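Local coordinates for CRISPR-associated protein, Cse2 family (Thermobifida fusca, PDB 4H79) that probably binds nucleic acid as the small Cse2-family (CasB) subunit of a type I-E CRISPR Cascade complex, at residues R26-G31 with V40-R45; A84-H89 with V142-L147; A88-T93 with D172-F177. All blocks are in the same frame, centred on the assembly; numbering follows the deposited sequence.

Interaction 1: residues R26-G31 with V40-R45; sequences REIQEG and VATLAR
Ile-28 meets Leu-43 and Thr-42 in a buried, wholly apolar contact between two consecutive helices of the N-terminal part of the chain, 16-33 and 37-49, which a short turn joins. The two backbones come nearest at Ile-28 and Leu-43, whose CA atoms lie 7.8 Å apart. Ile-28 is the residue that reaches across, and its two branches divide the work. The short branch, CG2, stands anti to the backbone N because CG1 takes the place beside that nitrogen (chi1 -65°), and it presses against the forked end of Leu-43: CG2 of Ile-28 is 3.5 Å from CD2 of Leu-43, tighter than ordinary van der Waals contact, and 3.6 Å from its CG. The two side chains lie antiparallel and side by side, so the methyl rests against the fork and touches CD1 as well. The longer branch of Ile-28 is extended (chi2 172°) and carries CD1 to 4.0 Å from CG2 of Thr-42, whose side chain stands nearly perpendicular to it.

Each residue type fits its task. A beta-branched isoleucine offers two arms to two neighbours one residue apart, while leucine spreads a broad methyl fork to receive one of them. Threonine has both an apolar and a polar branch: its methyl faces Ile-28, and its OG1 is bonded to the carbonyl oxygen of Arg-38, one turn back in the same helix, which satisfies the hydroxyl in a buried setting. Helix 80-99 continues the packing, with Tyr-95 and Ala-96 touching Leu-43. The arrangement is that of two successive helices joined by a short turn and packed at an angle, held by apolar contact of Ile-28 with Leu-43 and the methyl of Thr-42, within the all-helical Cse2 fold.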
# COMPACT_ATOMS: atom_id res chain seq x y z
N ARG A 26 7.59 8.72 -2.64
CA ARG A 26 8.27 9.88 -2.00
C ARG A 26 8.27 11.09 -2.95
O ARG A 26 8.10 12.23 -2.50
CB ARG A 26 9.75 9.60 -1.63
CG ARG A 26 9.93 8.70 -0.42
CD ARG A 26 11.46 8.46 -0.28
NE ARG A 26 11.80 7.56 0.79
CZ ARG A 26 12.31 7.98 1.94
NH1 ARG A 26 12.47 9.28 2.12
NH2 ARG A 26 12.65 7.12 2.92
N GLU A 27 8.53 10.82 -4.25
CA GLU A 27 8.54 11.87 -5.27
C GLU A 27 7.19 12.53 -5.36
O GLU A 27 7.11 13.77 -5.34
CB GLU A 27 8.98 11.33 -6.67
CG GLU A 27 10.49 11.09 -6.69
CD GLU A 27 10.86 10.08 -7.78
OE1 GLU A 27 9.95 9.67 -8.54
OE2 GLU A 27 12.06 9.72 -7.88
N ILE A 28 6.13 11.73 -5.51
CA ILE A 28 4.80 12.29 -5.65
C ILE A 28 4.40 13.02 -4.36
O ILE A 28 3.80 14.10 -4.39
CB ILE A 28 3.79 11.19 -5.95
CG1 ILE A 28 4.10 10.55 -7.34
CG2 ILE A 28 2.40 11.78 -6.00
CD1 ILE A 28 3.24 9.29 -7.64
N GLN A 29 4.75 12.41 -3.23
CA GLN A 29 4.39 12.97 -1.93
C GLN A 29 5.05 14.36 -1.72
O GLN A 29 4.38 15.32 -1.24
CB GLN A 29 4.87 12.02 -0.79
CG GLN A 29 4.56 12.55 0.62
CD GLN A 29 4.66 11.39 1.63
OE1 GLN A 29 3.64 10.97 2.13
NE2 GLN A 29 5.88 10.88 1.92
N GLU A 30 6.33 14.49 -2.07
CA GLU A 30 7.01 15.80 -1.91
C GLU A 30 6.39 16.83 -2.87
O GLU A 30 6.16 18.00 -2.52
CB GLU A 30 8.52 15.56 -2.20
CG GLU A 30 9.35 16.80 -2.23
CD GLU A 30 9.42 17.48 -0.87
OE1 GLU A 30 8.85 16.95 0.15
OE2 GLU A 30 10.05 18.54 -0.83
N GLY A 31 6.08 16.40 -4.10
CA GLY A 31 5.40 17.28 -5.09
C GLY A 31 4.01 17.71 -4.52
O GLY A 31 3.64 18.89 -4.62
N VAL A 40 -0.44 16.81 -7.97
CA VAL A 40 -1.86 16.88 -7.66
C VAL A 40 -2.71 16.08 -8.70
O VAL A 40 -3.60 15.29 -8.33
CB VAL A 40 -2.33 18.36 -7.61
CG1 VAL A 40 -3.86 18.47 -7.56
CG2 VAL A 40 -1.72 19.08 -6.38
N ALA A 41 -2.44 16.30 -9.98
CA ALA A 41 -3.17 15.60 -11.08
C ALA A 41 -2.90 14.12 -11.06
O ALA A 41 -3.81 13.34 -11.28
CB ALA A 41 -2.75 16.14 -12.48
N THR A 42 -1.64 13.72 -10.81
CA THR A 42 -1.31 12.32 -10.77
C THR A 42 -2.06 11.55 -9.67
O THR A 42 -2.64 10.47 -9.92
CB THR A 42 0.22 12.12 -10.55
OG1 THR A 42 0.87 12.64 -11.71
CG2 THR A 42 0.58 10.62 -10.36
N LEU A 43 -2.08 12.10 -8.46
CA LEU A 43 -2.81 11.45 -7.35
C LEU A 43 -4.31 11.43 -7.68
O LEU A 43 -4.96 10.37 -7.46
CB LEU A 43 -2.60 12.26 -6.06
CG LEU A 43 -1.16 12.14 -5.54
CD1 LEU A 43 -1.01 13.01 -4.30
CD2 LEU A 43 -0.79 10.66 -5.20
N ALA A 44 -4.86 12.53 -8.23
CA ALA A 44 -6.31 12.54 -8.59
C ALA A 44 -6.62 11.50 -9.65
O ALA A 44 -7.67 10.78 -9.59
CB ALA A 44 -6.71 13.91 -9.15
N ARG A 45 -5.76 11.42 -10.67
CA ARG A 45 -6.01 10.37 -11.74
C ARG A 45 -5.91 8.93 -11.20
O ARG A 45 -6.70 8.05 -11.62
CB ARG A 45 -5.02 10.56 -12.90
CG ARG A 45 -5.36 11.84 -13.72
CD ARG A 45 -4.26 12.20 -14.72
NE ARG A 45 -4.42 11.34 -15.89
CZ ARG A 45 -3.46 11.10 -16.79
NH1 ARG A 45 -2.26 11.66 -16.67
NH2 ARG A 45 -3.71 10.29 -17.81

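Interaction 2: residues A84-H89 with V142-L147; sequences AENSAH and VTYKAL
The side-chain amide of Asn-86 lies alongside the root of Tyr-144, and this pair forms the first shell of the contact. Atom ND2 of Asn-86 is 3.6 Å from CB of Tyr-144 and 3.9 Å from CG, where the ring begins. The two side chains lie side by side and point opposite ways, with the amide and ring planes turned 62° apart, so the groups meet obliquely and are not stacked. Asn-86 reaches this place because its CG stands anti to the backbone N (chi1 -165°), which extends the amide away from its own helix. One residue on, Ser-87 meets the ring farther out: its OG is 4.1 Å from CE1 of Tyr-144, again at an oblique approach. These are van der Waals contacts of polar groups with a ring and its methylene.

In the second shell, the hydroxyl of Ser-87 is bonded to the carbonyl oxygen of Val-83 one turn earlier. Serine, being small, lets the ring lie beside the helix, and this bond satisfies its polar atom in the buried interior. Tyrosine combines a flat apolar ring with a polar end, and here OH bonds to the backbone oxygen of Leu-174; the hydrogen bond fixes the far end, while Asn-86 packs beside the root. Behind it, Thr-143 occupies the N-cap of helix 144-160, its OG1 accepting from N of Ala-146 at 3.1 Å with an N-H...O angle of 157°. Threonine is a good capping residue, and here it closes the helix end from which Tyr-144 projects. The contact therefore joins the first half of helix 80-99 to the N-terminal turn of helix 144-160, with Leu-174 and Tyr-175 of helix 167-176 touching Ser-87 and the side chain of Phe-177 touching that of Tyr-144.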
# COMPACT_ATOMS: atom_id res chain seq x y z
N ALA A 84 3.89 -8.10 -10.02
CA ALA A 84 4.69 -6.98 -9.49
C ALA A 84 4.18 -5.64 -9.97
O ALA A 84 4.09 -4.69 -9.17
CB ALA A 84 6.14 -7.15 -9.88
N GLU A 85 3.85 -5.55 -11.26
CA GLU A 85 3.26 -4.31 -11.82
C GLU A 85 1.91 -4.00 -11.16
O GLU A 85 1.61 -2.85 -10.76
CB GLU A 85 3.06 -4.44 -13.32
CG GLU A 85 4.32 -4.41 -14.13
CD GLU A 85 4.05 -4.60 -15.62
OE1 GLU A 85 3.00 -5.16 -16.03
OE2 GLU A 85 4.90 -4.20 -16.42
N ASN A 86 1.08 -5.03 -11.05
CA ASN A 86 -0.19 -4.87 -10.35
C ASN A 86 -0.06 -4.47 -8.85
O ASN A 86 -0.81 -3.62 -8.32
CB ASN A 86 -1.05 -6.13 -10.52
CG ASN A 86 -2.49 -5.89 -10.13
OD1 ASN A 86 -3.07 -4.78 -10.32
ND2 ASN A 86 -3.09 -6.91 -9.54
N SER A 87 0.92 -5.06 -8.17
CA SER A 87 1.20 -4.70 -6.78
C SER A 87 1.61 -3.25 -6.64
O SER A 87 1.13 -2.59 -5.71
CB SER A 87 2.27 -5.61 -6.19
OG SER A 87 1.84 -6.97 -6.25
N ALA A 88 2.49 -2.77 -7.52
CA ALA A 88 2.88 -1.34 -7.55
C ALA A 88 1.68 -0.46 -7.85
O ALA A 88 1.47 0.61 -7.21
CB ALA A 88 3.95 -1.07 -8.61
N HIS A 89 0.87 -0.90 -8.80
CA HIS A 89 -0.35 -0.13 -9.17
C HIS A 89 -1.33 -0.01 -7.99
O HIS A 89 -1.87 1.12 -7.68
CB HIS A 89 -1.04 -0.86 -10.35
CG HIS A 89 -2.30 -0.19 -10.81
ND1 HIS A 89 -2.45 1.16 -10.77
CD2 HIS A 89 -3.48 -0.70 -11.32
CE1 HIS A 89 -3.66 1.49 -11.23
NE2 HIS A 89 -4.29 0.36 -11.58
N VAL A 142 -9.24 -13.89 -2.02
CA VAL A 142 -8.91 -14.92 -3.03
C VAL A 142 -8.33 -14.33 -4.31
O VAL A 142 -7.66 -15.00 -5.04
CB VAL A 142 -10.14 -15.82 -3.36
CG1 VAL A 142 -10.59 -16.56 -2.11
CG2 VAL A 142 -11.29 -15.01 -3.99
N THR A 143 -8.59 -13.06 -4.58
CA THR A 143 -8.05 -12.39 -5.78
C THR A 143 -7.42 -11.06 -5.41
O THR A 143 -7.73 -10.44 -4.36
CB THR A 143 -9.17 -12.10 -6.81
OG1 THR A 143 -10.10 -11.17 -6.22
CG2 THR A 143 -9.95 -13.39 -7.26
N TYR A 144 -6.54 -10.56 -6.29
CA TYR A 144 -5.94 -9.23 -6.08
C TYR A 144 -6.97 -8.13 -6.10
O TYR A 144 -6.84 -7.15 -5.37
CB TYR A 144 -4.86 -8.92 -7.11
CG TYR A 144 -3.55 -9.48 -6.67
CD1 TYR A 144 -2.71 -8.71 -5.85
CD2 TYR A 144 -3.16 -10.76 -7.03
CE1 TYR A 144 -1.51 -9.20 -5.41
CE2 TYR A 144 -1.94 -11.27 -6.58
CZ TYR A 144 -1.12 -10.49 -5.77
OH TYR A 144 0.10 -10.95 -5.28
N LYS A 145 -7.99 -8.27 -6.95
CA LYS A 145 -9.12 -7.30 -6.93
C LYS A 145 -9.78 -7.21 -5.53
O LYS A 145 -10.09 -6.11 -5.04
CB LYS A 145 -10.14 -7.65 -8.01
CG LYS A 145 -11.42 -6.83 -7.94
CD LYS A 145 -11.96 -6.58 -9.35
CE LYS A 145 -13.40 -7.02 -9.44
NZ LYS A 145 -14.27 -6.11 -10.23
N ALA A 146 -10.04 -8.35 -4.89
CA ALA A 146 -10.68 -8.36 -3.58
C ALA A 146 -9.72 -7.82 -2.54
O ALA A 146 -10.13 -7.08 -1.65
CB ALA A 146 -11.15 -9.78 -3.21
N LEU A 147 -8.44 -8.18 -2.67
CA LEU A 147 -7.43 -7.73 -1.75
C LEU A 147 -7.32 -6.19 -1.81
O LEU A 147 -7.29 -5.53 -0.75
CB LEU A 147 -6.06 -8.35 -2.07
CG LEU A 147 -4.86 -7.90 -1.22
CD1 LEU A 147 -5.10 -8.11 0.28
CD2 LEU A 147 -3.58 -8.65 -1.72

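Interaction 3: residues A88-T93 with D172-F177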
# COMPACT_ATOMS: atom_id res chain seq x y z
N ALA A 88 2.49 -2.77 -7.52
CA ALA A 88 2.88 -1.34 -7.55
C ALA A 88 1.68 -0.46 -7.85
O ALA A 88 1.47 0.61 -7.21
CB ALA A 88 3.95 -1.07 -8.61
N HIS A 89 0.87 -0.90 -8.80
CA HIS A 89 -0.35 -0.13 -9.17
C HIS A 89 -1.33 -0.01 -7.99
O HIS A 89 -1.87 1.12 -7.68
CB HIS A 89 -1.04 -0.86 -10.35
CG HIS A 89 -2.30 -0.19 -10.81
ND1 HIS A 89 -2.45 1.16 -10.77
CD2 HIS A 89 -3.48 -0.70 -11.32
CE1 HIS A 89 -3.66 1.49 -11.23
NE2 HIS A 89 -4.29 0.36 -11.58
N ILE A 90 -1.58 -1.14 -7.29
CA ILE A 90 -2.47 -1.10 -6.10
C ILE A 90 -1.88 -0.18 -5.00
O ILE A 90 -2.62 0.65 -4.40
CB ILE A 90 -2.73 -2.53 -5.52
CG1 ILE A 90 -3.45 -3.39 -6.57
CG2 ILE A 90 -3.49 -2.46 -4.19
CD1 ILE A 90 -3.43 -4.90 -6.28
N ALA A 91 -0.57 -0.34 -4.73
CA ALA A 91 0.04 0.47 -3.67
C ALA A 91 -0.09 1.96 -3.97
O ALA A 91 -0.40 2.76 -3.05
CB ALA A 91 1.50 0.08 -3.45
N LEU A 92 0.26 2.36 -5.21
CA LEU A 92 0.18 3.80 -5.60
C LEU A 92 -1.23 4.32 -5.52
O LEU A 92 -1.44 5.47 -5.08
CB LEU A 92 0.69 4.00 -7.04
CG LEU A 92 2.15 4.47 -7.15
CD1 LEU A 92 2.37 5.88 -6.59
CD2 LEU A 92 3.03 3.56 -6.42
N THR A 93 -2.20 3.48 -5.95
CA THR A 93 -3.66 3.93 -5.91
C THR A 93 -4.07 4.09 -4.47
O THR A 93 -4.75 5.08 -4.10
CB THR A 93 -4.53 2.83 -6.58
OG1 THR A 93 -4.09 2.72 -7.96
CG2 THR A 93 -6.02 3.23 -6.56
N ASP A 172 5.81 -4.56 -1.37
CA ASP A 172 6.47 -5.86 -1.23
C ASP A 172 5.53 -6.98 -0.83
O ASP A 172 5.59 -8.11 -1.39
CB ASP A 172 7.64 -5.81 -0.26
CG ASP A 172 8.94 -5.36 -0.95
OD1 ASP A 172 9.01 -5.25 -2.21
OD2 ASP A 172 9.90 -5.10 -0.21
N GLN A 173 4.68 -6.67 0.14
CA GLN A 173 3.78 -7.66 0.74
C GLN A 173 2.67 -8.01 -0.27
O GLN A 173 2.32 -9.21 -0.41
CB GLN A 173 3.17 -7.11 2.07
CG GLN A 173 4.21 -6.98 3.16
CD GLN A 173 3.65 -6.44 4.41
OE1 GLN A 173 2.70 -5.62 4.40
NE2 GLN A 173 4.22 -6.88 5.53
N LEU A 174 2.16 -6.99 -0.99
CA LEU A 174 1.24 -7.21 -2.09
C LEU A 174 1.83 -8.24 -3.10
O LEU A 174 1.16 -9.21 -3.47
CB LEU A 174 0.87 -5.90 -2.79
CG LEU A 174 -0.18 -5.05 -2.03
CD1 LEU A 174 -0.28 -3.61 -2.51
CD2 LEU A 174 -1.58 -5.65 -2.17
N TYR A 175 3.09 -8.02 -3.54
CA TYR A 175 3.79 -8.95 -4.43
C TYR A 175 3.95 -10.32 -3.76
O TYR A 175 3.63 -11.35 -4.35
CB TYR A 175 5.15 -8.33 -4.89
CG TYR A 175 5.97 -9.13 -5.80
CD1 TYR A 175 5.44 -9.59 -7.00
CD2 TYR A 175 7.34 -9.43 -5.51
CE1 TYR A 175 6.21 -10.33 -7.89
CE2 TYR A 175 8.09 -10.17 -6.40
CZ TYR A 175 7.51 -10.58 -7.58
OH TYR A 175 8.22 -11.28 -8.42
N GLN A 176 4.36 -10.34 -2.49
CA GLN A 176 4.58 -11.59 -1.75
C GLN A 176 3.32 -12.46 -1.67
O GLN A 176 3.42 -13.66 -1.55
CB GLN A 176 5.13 -11.30 -0.34
CG GLN A 176 5.54 -12.52 0.45
CD GLN A 176 6.20 -12.15 1.75
OE1 GLN A 176 6.16 -10.98 2.16
NE2 GLN A 176 6.79 -13.15 2.41
N PHE A 177 2.15 -11.83 -1.76
CA PHE A 177 0.86 -12.50 -1.70
C PHE A 177 0.61 -13.51 -2.82
O PHE A 177 -0.35 -14.28 -2.72
CB PHE A 177 -0.26 -11.44 -1.72
CG PHE A 177 -1.25 -11.61 -0.64
CD1 PHE A 177 -2.48 -12.19 -0.90
CD2 PHE A 177 -0.96 -11.21 0.66
CE1 PHE A 177 -3.38 -12.38 0.10
CE2 PHE A 177 -1.86 -11.43 1.70
CZ PHE A 177 -3.08 -12.01 1.41
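Apolar packing carries the contact, and one methyl group does nearly all of it: CD1 of Leu-174 reaches helix 80-99 over Ile-90 and Ala-91. It is 3.8 Å from CG2 of Ile-90, the branch standing anti to the backbone N, and the two side chains cross obliquely. The same methyl lies 4.2 Å from CB of Ala-91 and 4.0 Å from the backbone N of that residue. Leu-174 extends across the gap through a trans chi2 of 164°. Alanine suits its place because its single methyl lets the leucine come down near the backbone, where the CA atoms of Ala-91 and Leu-174 are 7.9 Å apart, while the branched Ile-90 packs on the same leucine methyl.

Among the atoms of the two segments, the hydrogen bonds stay within each helix. Thr-93 turns its OG1 back to O of His-89, 2.8 Å away and tilted 34° from the carbonyl plane. The backbone N of Thr-93 approaches that oxygen from the opposite face, so one carbonyl serves two donors and the threonine hydroxyl is satisfied within its own helix.

Among the neighbouring helices, Leu-147 and Leu-151 of helix 144-160 also pack on Leu-174, which thus sits between that helix and helix 80-99, close to the centre of the chain.

From the N terminus, interaction 1 comes first, closing the short turn between helices 16-33 and 37-49, and is complete before either of the others opens. Interactions 2 and 3 both start on helix 80-99, where Ala-88 and His-89 belong to both; their loops overlap without one enclosing the other, that of interaction 2 closing at helix 144-160 and that of interaction 3 later, at helix 167-176. Their centres are 6 Å apart, and the Tyr-144 hydroxyl bond joins them. Interaction 1 lies about 17 Å from interaction 3 between centres, yet CD1 of Ile-28 touches CD1 of Leu-92 at 3.7 Å. Helix 80-99 thus ties the N-terminal helix pair to helices 144-160 and 167-176.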